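Long-range contacts in polysaccharide biosynthesis protein CapD (Bacillus thuringiensis HD-771, PDB 6BWC), which binds NADP and UDP-N-acetylglucosamine and, as a short-chain dehydrogenase family enzyme, is required for CMP-pseudaminic acid biosynthesis, probably for flagellin glycosylation: residues Thr151-Tyr155 with Pro294-Lys298; Phe169-Met173 with Arg202-Leu207; Glu225-Lys230 with Leu287-Ile293. The protein carries 2 engineered substitutions. All coordinates share one frame; numbering follows the deposited sequence.

Interaction 1: Thr151-Tyr155 with Pro294-Lys298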
loop_
_atom_site.group_PDB
_atom_site.type_symbol
_atom_site.label_atom_id
_atom_site.label_comp_id
_atom_site.label_asym_id
_atom_site.label_seq_id
_atom_site.Cartn_x
_atom_site.Cartn_y
_atom_site.Cartn_z
ATOM N N THR C 151 16.102 -11.697 -16.588
ATOM C CA THR C 151 15.890 -12.765 -17.577
ATOM C C THR C 151 14.419 -13.127 -17.753
ATOM O O THR C 151 13.962 -13.326 -18.884
ATOM C CB THR C 151 16.611 -14.070 -17.193
ATOM O OG1 THR C 151 17.864 -13.785 -16.559
ATOM C CG2 THR C 151 16.849 -14.912 -18.423
ATOM N N SER C 152 13.703 -13.220 -16.630
ATOM C CA SER C 152 12.246 -13.443 -16.630
ATOM C C SER C 152 11.413 -12.384 -17.382
ATOM O O SER C 152 10.531 -12.714 -18.170
ATOM C CB SER C 152 11.725 -13.530 -15.211
ATOM O OG SER C 152 10.407 -14.034 -15.239
ATOM N N ALA C 153 11.692 -11.115 -17.115
ATOM C CA ALA C 153 11.122 -10.020 -17.883
ATOM C C ALA C 153 11.189 -10.294 -19.388
ATOM O O ALA C 153 10.173 -10.198 -20.075
ATOM C CB ALA C 153 11.838 -8.728 -17.556
ATOM N N GLU C 154 12.380 -10.666 -19.868
ATOM C CA GLU C 154 12.664 -10.883 -21.287
ATOM C C GLU C 154 11.874 -12.054 -21.817
ATOM O O GLU C 154 11.175 -11.917 -22.812
ATOM C CB GLU C 154 14.170 -11.126 -21.496
ATOM C CG GLU C 154 14.655 -11.267 -22.935
ATOM C CD GLU C 154 14.415 -10.033 -23.788
ATOM O OE1 GLU C 154 14.383 -8.903 -23.242
ATOM O OE2 GLU C 154 14.250 -10.193 -25.020
ATOM N N TYR C 155 11.976 -13.192 -21.133
ATOM C CA TYR C 155 11.264 -14.434 -21.511
ATOM C C TYR C 155 9.763 -14.255 -21.725
ATOM O O TYR C 155 9.196 -14.840 -22.647
ATOM C CB TYR C 155 11.479 -15.507 -20.441
ATOM C CG TYR C 155 10.949 -16.875 -20.799
ATOM C CD1 TYR C 155 10.006 -17.528 -19.993
ATOM C CD2 TYR C 155 11.376 -17.526 -21.953
ATOM C CE1 TYR C 155 9.520 -18.802 -20.328
ATOM C CE2 TYR C 155 10.904 -18.795 -22.292
ATOM C CZ TYR C 155 9.983 -19.433 -21.482
ATOM O OH TYR C 155 9.543 -20.689 -21.838
ATOM N N PRO C 294 24.201 -16.483 -22.817
ATOM C CA PRO C 294 22.805 -16.306 -23.216
ATOM C C PRO C 294 21.762 -16.589 -22.102
ATOM O O PRO C 294 22.105 -16.937 -20.958
ATOM C CB PRO C 294 22.658 -17.328 -24.352
ATOM C CG PRO C 294 23.606 -18.403 -23.972
ATOM C CD PRO C 294 24.805 -17.626 -23.521
ATOM N N SER C 295 20.492 -16.449 -22.472
ATOM C CA SER C 295 19.376 -16.652 -21.562
ATOM C C SER C 295 19.225 -18.117 -21.157
ATOM O O SER C 295 19.065 -18.974 -22.025
ATOM C CB SER C 295 18.092 -16.188 -22.228
ATOM O OG SER C 295 17.041 -16.125 -21.294
ATOM N N PRO C 296 19.260 -18.406 -19.837
ATOM C CA PRO C 296 18.994 -19.770 -19.391
ATOM C C PRO C 296 17.559 -20.264 -19.572
ATOM O O PRO C 296 17.341 -21.443 -19.393
ATOM C CB PRO C 296 19.327 -19.736 -17.885
ATOM C CG PRO C 296 20.072 -18.483 -17.644
ATOM C CD PRO C 296 19.620 -17.527 -18.704
ATOM N N LEU C 297 16.599 -19.395 -19.899
ATOM C CA LEU C 297 15.172 -19.759 -19.935
ATOM C C LEU C 297 14.678 -20.209 -21.313
ATOM O O LEU C 297 13.806 -21.082 -21.397
ATOM C CB LEU C 297 14.305 -18.596 -19.418
ATOM C CG LEU C 297 14.499 -18.198 -17.941
ATOM C CD1 LEU C 297 13.638 -16.985 -17.589
ATOM C CD2 LEU C 297 14.206 -19.371 -17.007
ATOM N N LYS C 298 15.221 -19.619 -22.380
ATOM C CA LYS C 298 14.906 -20.058 -23.757
ATOM C C LYS C 298 16.036 -20.924 -24.357
ATOM O O LYS C 298 15.829 -21.668 -25.319
ATOM C CB LYS C 298 14.597 -18.852 -24.652
ATOM C CG LYS C 298 15.696 -17.795 -24.688
ATOM C CD LYS C 298 15.824 -17.143 -26.058
ATOM C CE LYS C 298 16.628 -18.015 -27.024
ATOM N NZ LYS C 298 16.702 -17.407 -28.384
#

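Interaction 2: Phe169-Met173 with Arg202-Leu207. With UD1 (uridine-diphosphate-N-acetylglucosamine), chain O.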
loop_
_atom_site.group_PDB
_atom_site.type_symbol
_atom_site.label_atom_id
_atom_site.label_comp_id
_atom_site.label_asym_id
_atom_site.label_seq_id
_atom_site.Cartn_x
_atom_site.Cartn_y
_atom_site.Cartn_z
ATOM N N PHE C 169 30.016 -6.894 -13.325
ATOM C CA PHE C 169 31.275 -6.212 -12.996
ATOM C C PHE C 169 32.109 -6.980 -11.968
ATOM O O PHE C 169 31.587 -7.791 -11.181
ATOM C CB PHE C 169 31.007 -4.817 -12.361
ATOM C CG PHE C 169 30.278 -3.813 -13.233
ATOM C CD1 PHE C 169 29.518 -2.821 -12.626
ATOM C CD2 PHE C 169 30.362 -3.817 -14.617
ATOM C CE1 PHE C 169 28.855 -1.858 -13.374
ATOM C CE2 PHE C 169 29.701 -2.854 -15.371
ATOM C CZ PHE C 169 28.938 -1.877 -14.747
ATOM N N GLY C 170 33.398 -6.658 -11.943
ATOM C CA GLY C 170 34.230 -6.901 -10.765
ATOM C C GLY C 170 34.662 -5.585 -10.174
ATOM O O GLY C 170 34.257 -4.537 -10.639
ATOM N N ASN C 171 35.504 -5.644 -9.154
ATOM C CA ASN C 171 35.770 -4.473 -8.334
ATOM C C ASN C 171 36.177 -3.315 -9.192
ATOM O O ASN C 171 37.185 -3.388 -9.850
ATOM C CB ASN C 171 36.856 -4.748 -7.289
ATOM C CG ASN C 171 36.435 -5.799 -6.294
ATOM O OD1 ASN C 171 36.003 -6.888 -6.682
ATOM N ND2 ASN C 171 36.542 -5.485 -5.017
ATOM N N VAL C 172 35.386 -2.250 -9.179
ATOM C CA VAL C 172 35.641 -1.083 -10.027
ATOM C C VAL C 172 36.529 -0.131 -9.264
ATOM O O VAL C 172 36.110 0.430 -8.267
ATOM C CB VAL C 172 34.345 -0.380 -10.466
ATOM C CG1 VAL C 172 34.649 0.693 -11.510
ATOM C CG2 VAL C 172 33.375 -1.408 -11.045
ATOM N N MET C 173 37.739 0.077 -9.777
ATOM C CA MET C 173 38.810 0.746 -9.015
ATOM C C MET C 173 38.608 2.252 -8.745
ATOM O O MET C 173 38.399 3.060 -9.666
ATOM C CB MET C 173 40.147 0.556 -9.706
ATOM C CG MET C 173 40.437 -0.881 -10.017
ATOM S SD MET C 173 42.182 -1.161 -10.310
ATOM C CE MET C 173 41.949 -2.401 -11.588
ATOM N N ARG C 202 40.830 -10.885 -6.038
ATOM C CA ARG C 202 39.647 -10.228 -6.609
ATOM C C ARG C 202 39.826 -9.911 -8.091
ATOM O O ARG C 202 40.894 -9.428 -8.490
ATOM C CB ARG C 202 39.381 -8.901 -5.871
ATOM C CG ARG C 202 38.802 -8.968 -4.448
ATOM C CD ARG C 202 37.300 -9.217 -4.451
ATOM N NE ARG C 202 36.728 -9.183 -3.099
ATOM C CZ ARG C 202 36.665 -10.214 -2.252
ATOM N NH1 ARG C 202 37.141 -11.411 -2.577
ATOM N NH2 ARG C 202 36.124 -10.045 -1.055
ATOM N N PHE C 203 38.791 -10.151 -8.903
ATOM C CA PHE C 203 38.741 -9.593 -10.274
ATOM C C PHE C 203 38.513 -8.089 -10.182
ATOM O O PHE C 203 37.584 -7.669 -9.506
ATOM C CB PHE C 203 37.597 -10.194 -11.086
ATOM C CG PHE C 203 37.881 -11.556 -11.643
ATOM C CD1 PHE C 203 37.319 -12.695 -11.081
ATOM C CD2 PHE C 203 38.697 -11.701 -12.758
ATOM C CE1 PHE C 203 37.577 -13.950 -11.612
ATOM C CE2 PHE C 203 38.957 -12.954 -13.293
ATOM C CZ PHE C 203 38.392 -14.075 -12.724
ATOM N N MET C 204 39.336 -7.288 -10.850
ATOM C CA MET C 204 39.222 -5.824 -10.800
ATOM C C MET C 204 39.289 -5.173 -12.201
ATOM O O MET C 204 40.129 -5.551 -13.031
ATOM C CB MET C 204 40.295 -5.212 -9.867
ATOM C CG MET C 204 40.350 -5.847 -8.470
ATOM S SD MET C 204 41.126 -4.990 -7.069
ATOM C CE MET C 204 40.357 -3.398 -7.087
ATOM N N MET C 205 38.398 -4.198 -12.444
ATOM C CA MET C 205 38.280 -3.492 -13.725
ATOM C C MET C 205 38.422 -1.978 -13.518
ATOM O O MET C 205 38.267 -1.480 -12.411
ATOM C CB MET C 205 36.956 -3.856 -14.435
ATOM C CG MET C 205 35.689 -3.306 -13.807
ATOM S SD MET C 205 34.141 -4.147 -14.269
ATOM C CE MET C 205 34.216 -3.954 -16.053
ATOM N N THR C 206 38.765 -1.261 -14.587
ATOM C CA THR C 206 38.810 0.216 -14.585
ATOM C C THR C 206 37.384 0.853 -14.696
ATOM O O THR C 206 36.380 0.199 -15.024
ATOM C CB THR C 206 39.751 0.779 -15.707
ATOM O OG1 THR C 206 39.194 0.554 -17.009
ATOM C CG2 THR C 206 41.175 0.162 -15.633
ATOM N N LEU C 207 37.295 2.135 -14.405
ATOM C CA LEU C 207 36.030 2.832 -14.545
ATOM C C LEU C 207 35.584 2.805 -15.989
ATOM O O LEU C 207 34.407 2.612 -16.239
ATOM C CB LEU C 207 36.187 4.264 -14.061
ATOM C CG LEU C 207 34.999 5.209 -14.049
ATOM C CD1 LEU C 207 33.773 4.560 -13.435
ATOM C CD2 LEU C 207 35.378 6.459 -13.262
HETATM C "C1'" UD1 O . 33.082 -4.534 -4.534
HETATM C "C2'" UD1 O . 31.679 -3.967 -4.675
HETATM C "C3'" UD1 O . 30.634 -5.074 -4.792
HETATM C "C4'" UD1 O . 31.020 -6.118 -5.837
HETATM C "C5'" UD1 O . 32.517 -6.481 -5.797
HETATM C "C6'" UD1 O . 32.903 -7.242 -7.072
HETATM C "C7'" UD1 O . 31.727 -1.834 -3.447
HETATM C "C8'" UD1 O . 31.536 -1.184 -2.091
HETATM N "N2'" UD1 O . 31.358 -3.115 -3.545
HETATM O "O1'" UD1 O . 33.144 -5.385 -3.401
HETATM O "O3'" UD1 O . 29.361 -4.475 -5.106
HETATM O "O4'" UD1 O . 30.256 -7.298 -5.669
HETATM O "O5'" UD1 O . 33.364 -5.321 -5.655
HETATM O "O6'" UD1 O . 33.849 -8.281 -6.802
HETATM O "O7'" UD1 O . 32.250 -1.203 -4.364
HETATM N N1 UD1 O . 39.160 -4.711 2.594
HETATM C C2 UD1 O . 40.143 -4.471 3.601
HETATM N N3 UD1 O . 39.924 -3.528 4.532
HETATM C C4 UD1 O . 38.793 -2.794 4.544
HETATM C C5 UD1 O . 37.831 -2.982 3.583
HETATM C C6 UD1 O . 38.040 -3.938 2.601
HETATM O O2 UD1 O . 41.197 -5.129 3.654
HETATM O O4 UD1 O . 38.600 -1.918 5.402
HETATM C C1B UD1 O . 39.351 -5.756 1.566
HETATM C C2B UD1 O . 38.153 -6.680 1.335
HETATM O "O2'" UD1 O . 38.155 -7.798 2.213
HETATM C C3B UD1 O . 38.255 -7.058 -0.129
HETATM C C4B UD1 O . 38.919 -5.838 -0.730
HETATM O O4B UD1 O . 39.548 -5.117 0.329
HETATM O O3B UD1 O . 39.087 -8.189 -0.404
HETATM C C5B UD1 O . 37.950 -4.917 -1.453
HETATM O O5B UD1 O . 36.938 -4.347 -0.607
HETATM P PA UD1 O . 35.967 -3.295 -1.334
HETATM O O1A UD1 O . 35.134 -2.497 -0.361
HETATM O O2A UD1 O . 36.716 -2.503 -2.411
HETATM O O3A UD1 O . 35.057 -4.153 -2.356
HETATM P PB UD1 O . 34.402 -5.634 -2.375
HETATM O O1B UD1 O . 33.749 -5.924 -1.039
HETATM O O2B UD1 O . 35.298 -6.723 -2.953
#

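Interaction 3: Glu225-Lys230 with Leu287-Ile293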
loop_
_atom_site.group_PDB
_atom_site.type_symbol
_atom_site.label_atom_id
_atom_site.label_comp_id
_atom_site.label_asym_id
_atom_site.label_seq_id
_atom_site.Cartn_x
_atom_site.Cartn_y
_atom_site.Cartn_z
ATOM N N GLU C 225 20.697 -11.595 -22.412
ATOM C CA GLU C 225 22.092 -12.031 -22.315
ATOM C C GLU C 225 22.755 -11.379 -21.135
ATOM O O GLU C 225 22.167 -10.496 -20.488
ATOM C CB GLU C 225 22.885 -11.807 -23.602
ATOM C CG GLU C 225 22.801 -10.444 -24.240
ATOM C CD GLU C 225 22.494 -10.541 -25.718
ATOM O OE1 GLU C 225 21.495 -9.925 -26.144
ATOM O OE2 GLU C 225 23.224 -11.258 -26.456
ATOM N N THR C 226 23.959 -11.866 -20.829
ATOM C CA THR C 226 24.780 -11.348 -19.735
ATOM C C THR C 226 26.209 -11.149 -20.240
ATOM O O THR C 226 26.873 -12.112 -20.573
ATOM C CB THR C 226 24.725 -12.291 -18.501
ATOM O OG1 THR C 226 23.371 -12.380 -18.027
ATOM C CG2 THR C 226 25.628 -11.787 -17.359
ATOM N N PHE C 227 26.668 -9.906 -20.308
ATOM C CA PHE C 227 28.053 -9.616 -20.704
ATOM C C PHE C 227 29.038 -9.560 -19.504
ATOM O O PHE C 227 28.775 -8.870 -18.520
ATOM C CB PHE C 227 28.103 -8.284 -21.451
ATOM C CG PHE C 227 27.326 -8.270 -22.736
ATOM C CD1 PHE C 227 25.986 -7.966 -22.750
ATOM C CD2 PHE C 227 27.950 -8.532 -23.937
ATOM C CE1 PHE C 227 25.280 -7.932 -23.946
ATOM C CE2 PHE C 227 27.251 -8.523 -25.129
ATOM C CZ PHE C 227 25.910 -8.217 -25.135
ATOM N N ILE C 228 30.159 -10.279 -19.588
ATOM C CA ILE C 228 31.239 -10.183 -18.582
ATOM C C ILE C 228 32.594 -9.974 -19.259
ATOM O O ILE C 228 32.922 -10.603 -20.258
ATOM C CB ILE C 228 31.373 -11.429 -17.676
ATOM C CG1 ILE C 228 30.011 -11.958 -17.241
ATOM C CG2 ILE C 228 32.265 -11.125 -16.468
ATOM C CD1 ILE C 228 29.487 -13.059 -18.132
ATOM N N LEU C 229 33.390 -9.111 -18.652
ATOM C CA LEU C 229 34.621 -8.631 -19.239
ATOM C C LEU C 229 35.753 -9.494 -18.741
ATOM O O LEU C 229 35.725 -9.923 -17.591
ATOM C CB LEU C 229 34.827 -7.186 -18.801
ATOM C CG LEU C 229 35.745 -6.307 -19.643
ATOM C CD1 LEU C 229 35.206 -6.085 -21.065
ATOM C CD2 LEU C 229 35.944 -4.968 -18.923
ATOM N N LYS C 230 36.737 -9.772 -19.596
ATOM C CA LYS C 230 37.916 -10.537 -19.161
ATOM C C LYS C 230 38.675 -9.558 -18.292
ATOM O O LYS C 230 39.089 -8.510 -18.770
ATOM C CB LYS C 230 38.809 -10.997 -20.314
ATOM C CG LYS C 230 38.114 -11.614 -21.515
ATOM C CD LYS C 230 38.501 -13.065 -21.784
ATOM C CE LYS C 230 38.552 -13.319 -23.282
ATOM N NZ LYS C 230 38.156 -14.684 -23.681
ATOM N N LEU C 287 34.297 -13.695 -26.829
ATOM C CA LEU C 287 34.810 -12.697 -27.764
ATOM C C LEU C 287 36.239 -12.393 -27.292
ATOM O O LEU C 287 36.645 -12.821 -26.183
ATOM C CB LEU C 287 33.946 -11.419 -27.738
ATOM C CG LEU C 287 32.545 -11.469 -28.372
ATOM C CD1 LEU C 287 31.721 -10.262 -27.932
ATOM C CD2 LEU C 287 32.592 -11.538 -29.897
ATOM N N PRO C 288 37.016 -11.673 -28.124
ATOM C CA PRO C 288 38.334 -11.241 -27.693
ATOM C C PRO C 288 38.405 -10.805 -26.210
ATOM O O PRO C 288 39.112 -11.433 -25.427
ATOM C CB PRO C 288 38.640 -10.067 -28.655
ATOM C CG PRO C 288 37.684 -10.193 -29.816
ATOM C CD PRO C 288 36.834 -11.413 -29.565
ATOM N N ASP C 289 37.629 -9.786 -25.840
ATOM C CA ASP C 289 37.737 -9.117 -24.532
ATOM C C ASP C 289 36.587 -9.360 -23.541
ATOM O O ASP C 289 36.556 -8.757 -22.470
ATOM C CB ASP C 289 37.884 -7.616 -24.781
ATOM C CG ASP C 289 39.302 -7.227 -25.148
ATOM O OD1 ASP C 289 39.445 -6.328 -26.009
ATOM O OD2 ASP C 289 40.263 -7.798 -24.564
ATOM N N MET C 290 35.712 -10.312 -23.857
ATOM C CA MET C 290 34.377 -10.390 -23.266
ATOM C C MET C 290 33.743 -11.787 -23.406
ATOM O O MET C 290 33.956 -12.454 -24.410
ATOM C CB MET C 290 33.535 -9.375 -24.020
ATOM C CG MET C 290 32.080 -9.260 -23.637
ATOM S SD MET C 290 31.357 -8.066 -24.752
ATOM C CE MET C 290 32.141 -6.563 -24.146
ATOM N N PHE C 291 32.986 -12.228 -22.398
ATOM C CA PHE C 291 32.107 -13.411 -22.537
ATOM C C PHE C 291 30.665 -12.940 -22.622
ATOM O O PHE C 291 30.311 -11.934 -22.030
ATOM C CB PHE C 291 32.199 -14.389 -21.364
ATOM C CG PHE C 291 33.583 -14.914 -21.085
ATOM C CD1 PHE C 291 34.016 -16.119 -21.634
ATOM C CD2 PHE C 291 34.440 -14.236 -20.206
ATOM C CE1 PHE C 291 35.275 -16.623 -21.335
ATOM C CE2 PHE C 291 35.707 -14.733 -19.913
ATOM C CZ PHE C 291 36.127 -15.926 -20.488
ATOM N N ILE C 292 29.854 -13.693 -23.357
ATOM C CA ILE C 292 28.424 -13.473 -23.461
ATOM C C ILE C 292 27.745 -14.763 -23.027
ATOM O O ILE C 292 27.916 -15.785 -23.675
ATOM C CB ILE C 292 28.009 -13.118 -24.908
ATOM C CG1 ILE C 292 28.720 -11.820 -25.330
ATOM C CG2 ILE C 292 26.483 -12.976 -25.032
ATOM C CD1 ILE C 292 28.462 -11.334 -26.749
ATOM N N ILE C 293 27.008 -14.721 -21.923
ATOM C CA ILE C 293 26.174 -15.844 -21.510
ATOM C C ILE C 293 24.788 -15.553 -22.057
ATOM O O ILE C 293 24.253 -14.485 -21.808
ATOM C CB ILE C 293 26.093 -16.004 -19.972
ATOM C CG1 ILE C 293 27.490 -15.944 -19.327
ATOM C CG2 ILE C 293 25.406 -17.319 -19.604
ATOM C CD1 ILE C 293 27.473 -16.079 -17.809
HETATM O O HOH W 1 22.081 -14.379 -19.330
#

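Interaction 1: Thr151-Tyr155 with Pro294-Lys298
The Tyr155 ring takes Leu297 over one face: Leu297 CB stands 4.2 Å from the ring centroid and 22° off the normal, a CH-pi contact displaced toward the CG and CD2 side of the ring. Past that face the backbone follows, Leu297 O lying 3.8 Å from Tyr155 CE2, while Lys298 CB comes to the same carbon obliquely before its chain leads off. Tyr155 swings CG opposite its own backbone N (chi1 -173°), which lays the ring along the departing loop. The branch of Leu297 goes the other way, toward the helix backbone, where CD1 rests 3.9 Å from Tyr155 CB and at a like distance from the peptide N of Ser152. Helix 138-156 is the connection between the neighbouring parallel strands 123-129 and 163-169 in a beta-alpha-beta unit of the Rossmann-type sheet, and the loop after strand 290-293 runs across the last turns of this helix. One turn before Tyr155, Thr151 offers its methyl: CG2 packs 3.8 Å from Pro296 CD, the two side chains meeting at about a right angle, and also borders Ser295 OG and Leu297 CD1. Its hydroxyl is turned back to Glu147 O within the helix, and no hydrogen bond joins the two segments. Tyr96 of the second subunit packs on both Ser152 and Leu297, which places this surface contact at a subunit boundary.

Interaction 2: Phe169-Met173 with Arg202-Leu207
Asn171, with CG set beside its backbone N (chi1 -64°), and Arg202, folded at chi2 (-79°), send their polar ends from adjacent strands to the same beta-phosphate of UDP-N-acetylglucosamine. Asn171 ND2 reaches UD1 O2B at 2.7 Å and Arg202 NE reaches that oxygen at 2.8 Å, in the guanidinium plane; the ribose oxygen O3B lies over one guanidinium face. The other end of the amide, Asn171 OD1, accepts a hydrogen bond from the sugar hydroxyl O6' at 2.6 Å, so both ends of the amide are used and its rotation is fixed. Beneath them the strands run parallel, with backbone bonds of 2.9 to 3.1 Å from Asn171 N to Phe203 O, Met205 N to Asn171 O and Met173 N to Met205 O. The sulfur of Met205 turns back to Gly170 N in a weak bond and lies obliquely to the Phe169 ring, a Met-aromatic contact. On the Asn171 side of the sheet, Met173 CE packs 3.7 Å from Met204 CB, the two side chains crossing at about a right angle. Val172 N donates to the nicotinamide oxygen O7N of NADP, so the same short strand serves cofactor and sugar nucleotide. Two N-H donors from different strands thus hold one phosphate oxygen, and the guanidinium, itself bonded through NH1 to Lys270 O, would be expected to offset part of the diphosphate charge.

Interaction 3: Glu225-Lys230 with Leu287-Ile293
Lys230 bends round the turn at Pro288 and Asp289 that precedes strand 290-293. Its CB lies 3.8 Å from Asp289 O, which also receives the backbone N of Lys230 at 3.1 Å, from above the carbonyl plane; CG stays by the same carbonyl. CD then crosses to the Phe291 ring, 3.8 Å from CE2, while CE passes Pro288 O. At the tip NZ sits 4.5 Å from the centroid of that ring, 29° off its normal, an off-centre cation-pi contact, with a weak bond to Leu287 O and a salt bridge to Glu286. Between the strands, paired bonds join Ile228 to Phe291 and Thr226 to Ile293, with Phe291 N 2.7 Å from Ile228 O. On the face of Phe227 and Leu229, Met290 SD approaches the Phe227 ring at its edge, 3.5 Å from CD2, and Ile292 lies alongside the same ring. On the opposite face, with Thr226 and Phe291, Ile228 CD1 meets Ile293 CD1 at 3.6 Å. Strand 226-229 runs parallel to strand 163-169, and strand 290-293 antiparallel beside it, hairpinned to strand 285-286: an antiparallel extension at the end of an otherwise parallel Rossmann-type sheet.

Interaction 2 is buried, interaction 3 partly so, and interaction 1 lies at the surface, against a second subunit. Segment 294-298 follows directly on 287-293, so the strand paired in interaction 3 runs straight into the loop of interaction 1. Interactions 2 and 3 touch, Met205 CE packing 3.5 Å from Leu229 CD2, and both pack on helix 207-220, which starts at the end of segment 202-207; Leu213 meets side chains of each. Interaction 3 lies in the main sheet; interaction 2 starts at Phe169, the end of main-sheet strand 163-169, and passes into a small separate sheet. Backbone bonding is parallel in interaction 2 and antiparallel in interaction 3, and none joins the two segments of interaction 1. Ligand-binding polar groups belong to interaction 2.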